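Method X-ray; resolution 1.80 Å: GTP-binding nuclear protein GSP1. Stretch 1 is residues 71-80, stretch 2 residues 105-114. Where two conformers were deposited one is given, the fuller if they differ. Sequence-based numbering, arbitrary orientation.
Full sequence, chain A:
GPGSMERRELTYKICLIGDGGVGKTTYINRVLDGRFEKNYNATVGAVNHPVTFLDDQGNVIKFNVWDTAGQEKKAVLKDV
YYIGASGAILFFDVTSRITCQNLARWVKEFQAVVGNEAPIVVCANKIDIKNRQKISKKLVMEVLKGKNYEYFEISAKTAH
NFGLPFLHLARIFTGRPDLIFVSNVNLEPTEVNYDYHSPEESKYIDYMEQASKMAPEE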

# COMPACT_ATOMS: atom_id res chain seq x y z
N GLN A 71 1.96 14.65 2.48
CA GLN A 71 0.96 15.68 2.80
C GLN A 71 -0.14 15.19 3.78
O GLN A 71 -0.78 16.04 4.44
CB GLN A 71 0.35 16.30 1.52
CG GLN A 71 -0.51 15.40 0.64
CD GLN A 71 0.30 14.60 -0.35
OE1 GLN A 71 1.50 14.40 -0.16
NE2 GLN A 71 -0.36 14.11 -1.41
N GLU A 72 -0.32 13.86 3.92
CA GLU A 72 -1.27 13.26 4.88
C GLU A 72 -0.97 13.62 6.33
O GLU A 72 -1.83 13.47 7.18
CB GLU A 72 -1.37 11.72 4.75
CG GLU A 72 -0.20 10.88 5.29
CD GLU A 72 0.99 10.83 4.34
OE1 GLU A 72 1.01 11.59 3.34
OE2 GLU A 72 1.89 10.03 4.61
N LYS A 73 0.25 14.08 6.60
CA LYS A 73 0.66 14.44 7.95
C LYS A 73 -0.11 15.63 8.45
O LYS A 73 -0.43 15.71 9.64
CB LYS A 73 2.17 14.74 8.01
CG LYS A 73 3.03 13.53 7.74
CD LYS A 73 4.51 13.87 7.79
CE LYS A 73 5.35 12.68 7.38
NZ LYS A 73 6.78 13.04 7.31
N LYS A 74 -0.43 16.55 7.56
CA LYS A 74 -1.11 17.79 7.95
C LYS A 74 -2.43 18.02 7.19
O LYS A 74 -3.18 18.90 7.54
CB LYS A 74 -0.16 18.97 7.75
N ALA A 75 -2.72 17.21 6.18
CA ALA A 75 -3.84 17.50 5.27
C ALA A 75 -4.59 16.28 4.83
O ALA A 75 -4.14 15.16 5.02
CB ALA A 75 -3.31 18.24 4.04
N VAL A 76 -5.75 16.51 4.22
CA VAL A 76 -6.55 15.45 3.61
C VAL A 76 -6.08 15.21 2.18
O VAL A 76 -5.76 16.15 1.47
CB VAL A 76 -8.05 15.83 3.59
CG1 VAL A 76 -8.30 17.01 2.66
CG2 VAL A 76 -8.92 14.65 3.19
N LEU A 77 -6.04 13.97 1.74
CA LEU A 77 -5.62 13.67 0.37
C LEU A 77 -6.73 14.03 -0.59
O LEU A 77 -7.92 13.92 -0.25
CB LEU A 77 -5.23 12.19 0.21
CG LEU A 77 -4.07 11.64 1.07
CD1 LEU A 77 -3.78 10.20 0.66
CD2 LEU A 77 -2.82 12.49 0.91
N LYS A 78 -6.34 14.48 -1.79
CA LYS A 78 -7.27 14.84 -2.85
C LYS A 78 -7.94 13.57 -3.39
O LYS A 78 -7.36 12.50 -3.37
CB LYS A 78 -6.53 15.54 -3.99
CG LYS A 78 -6.24 17.01 -3.73
CD LYS A 78 -5.24 17.56 -4.73
CE LYS A 78 -4.92 19.03 -4.46
NZ LYS A 78 -4.23 19.70 -5.61
N ASP A 79 -9.17 13.73 -3.87
CA ASP A 79 -9.90 12.64 -4.48
C ASP A 79 -9.15 12.01 -5.64
O ASP A 79 -9.22 10.81 -5.84
CB ASP A 79 -11.28 13.12 -4.98
CG ASP A 79 -12.25 13.50 -3.84
OD1 ASP A 79 -11.94 13.23 -2.65
OD2 ASP A 79 -13.33 14.06 -4.14
N VAL A 80 -8.43 12.82 -6.42
CA VAL A 80 -7.66 12.31 -7.57
C VAL A 80 -6.58 11.30 -7.16
O VAL A 80 -6.19 10.48 -7.97
CB VAL A 80 -7.03 13.44 -8.43
CG1 VAL A 80 -8.10 14.05 -9.33
CG2 VAL A 80 -6.38 14.49 -7.55
N ARG A 105 -11.23 5.58 9.45
CA ARG A 105 -11.25 6.85 8.71
C ARG A 105 -10.60 6.69 7.32
O ARG A 105 -11.13 7.19 6.33
CB ARG A 105 -10.52 7.95 9.50
N TRP A 106 -9.47 5.99 7.27
CA TRP A 106 -8.78 5.71 6.01
C TRP A 106 -9.60 4.84 5.12
O TRP A 106 -9.76 5.14 3.92
CB TRP A 106 -7.41 5.07 6.26
CG TRP A 106 -6.34 6.07 6.58
CD1 TRP A 106 -5.70 6.27 7.80
CD2 TRP A 106 -5.77 7.05 5.68
NE1 TRP A 106 -4.79 7.29 7.70
CE2 TRP A 106 -4.78 7.79 6.45
CE3 TRP A 106 -5.96 7.38 4.35
CZ2 TRP A 106 -4.04 8.81 5.91
CZ3 TRP A 106 -5.20 8.42 3.80
CH2 TRP A 106 -4.27 9.11 4.56
N VAL A 107 -10.15 3.76 5.66
CA VAL A 107 -11.05 2.93 4.87
C VAL A 107 -12.22 3.76 4.31
O VAL A 107 -12.58 3.63 3.12
CB VAL A 107 -11.60 1.72 5.67
CG1 VAL A 107 -12.75 1.04 4.91
CG2 VAL A 107 -10.47 0.73 5.99
N LYS A 108 -12.82 4.60 5.14
CA LYS A 108 -14.01 5.37 4.71
C LYS A 108 -13.63 6.38 3.63
O LYS A 108 -14.35 6.56 2.67
CB LYS A 108 -14.71 6.09 5.87
N GLU A 109 -12.46 7.00 3.77
CA GLU A 109 -11.99 7.98 2.82
C GLU A 109 -11.76 7.33 1.43
O GLU A 109 -12.17 7.87 0.40
CB GLU A 109 -10.72 8.63 3.36
CG GLU A 109 -10.27 9.88 2.65
CD GLU A 109 -9.06 10.51 3.31
OE1 GLU A 109 -9.13 10.79 4.54
OE2 GLU A 109 -8.05 10.72 2.61
N PHE A 110 -11.15 6.14 1.43
CA PHE A 110 -10.88 5.40 0.22
C PHE A 110 -12.18 4.95 -0.45
O PHE A 110 -12.40 5.23 -1.65
CB PHE A 110 -9.93 4.20 0.51
CG PHE A 110 -9.66 3.32 -0.68
CD1 PHE A 110 -8.74 3.70 -1.65
CD2 PHE A 110 -10.31 2.11 -0.83
CE1 PHE A 110 -8.50 2.90 -2.75
CE2 PHE A 110 -10.06 1.30 -1.93
CZ PHE A 110 -9.15 1.68 -2.87
N GLN A 111 -13.04 4.29 0.33
CA GLN A 111 -14.31 3.81 -0.14
C GLN A 111 -15.26 4.92 -0.54
O GLN A 111 -16.10 4.71 -1.40
CB GLN A 111 -14.95 2.90 0.91
CG GLN A 111 -14.08 1.71 1.24
CD GLN A 111 -14.80 0.68 2.03
OE1 GLN A 111 -15.51 1.01 2.99
NE2 GLN A 111 -14.65 -0.58 1.64
N ALA A 112 -15.11 6.10 0.04
CA ALA A 112 -15.97 7.24 -0.36
C ALA A 112 -15.72 7.67 -1.82
O ALA A 112 -16.60 8.21 -2.47
CB ALA A 112 -15.74 8.42 0.58
N VAL A 113 -14.50 7.42 -2.32
CA VAL A 113 -14.16 7.66 -3.72
C VAL A 113 -14.27 6.42 -4.65
O VAL A 113 -14.76 6.56 -5.77
CB VAL A 113 -12.74 8.30 -3.84
CG1 VAL A 113 -12.36 8.52 -5.30
CG2 VAL A 113 -12.69 9.61 -3.09
N VAL A 114 -13.84 5.24 -4.22
CA VAL A 114 -13.69 4.05 -5.08
C VAL A 114 -14.83 3.04 -4.91
O VAL A 114 -15.00 2.16 -5.74
CB VAL A 114 -12.34 3.36 -4.79
CG1 VAL A 114 -12.07 2.21 -5.75
CG2 VAL A 114 -11.20 4.37 -4.83

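This is a small, sparse van der Waals contact in which an irregular segment lies against one side of a helix, with no hydrogen bond or salt bridge between the two stretches. Together they bury 266 Å².

The backbones bring different shapes to the meeting. Residues 105-114 are helical, held by bonds such as Glu109 N to Arg105 O at 2.9 Å and Phe110 N to Trp106 O at 3.0 Å. Residues 71-73 form a 3-10 segment, closed by Lys74 N to Gln71 O at 3.2 Å, and the chain then runs as loop or turn through Lys78. The helix meets this segment through side chains at Trp106, Glu109 and Val113, spaced three and four residues apart so that they fall on one side. The chains draw closer along the contact: CA of Leu77 lies 8.9 Å from CA of Glu109, whereas CA of Asp79 lies 6.6 Å from CA of Val113.

The wider end is filled by the indole of Trp106. Its edge, not its face, is used: Leu77 CD1 sits 3.9 Å from Trp106 CZ3, an apolar pairing, and Glu72 CB sits 3.9 Å from Trp106 CH2. Glu72 offers its aliphatic base to the ring while its carboxylate leads away to hydrogen bonds elsewhere in the structure.

Glu109, extended with chi1 and chi2 both t, reaches the loop without bonding to it. Its OE2 is 3.9 Å from Leu77 N and 4.1 Å from Val76 CG2, but neither approach is a hydrogen bond; OE2 is hydrogen-bonded to a residue just outside the stretches.

At the narrow end Asp79 OD1 rests 3.7 Å from Val113 CG2, a carboxylate oxygen against a methyl, where the acid finds no polar partner on the helix stretch. The rule to read is modest: here, helix side chains three and four residues apart meet an irregular neighbour without a hydrogen bond or salt bridge.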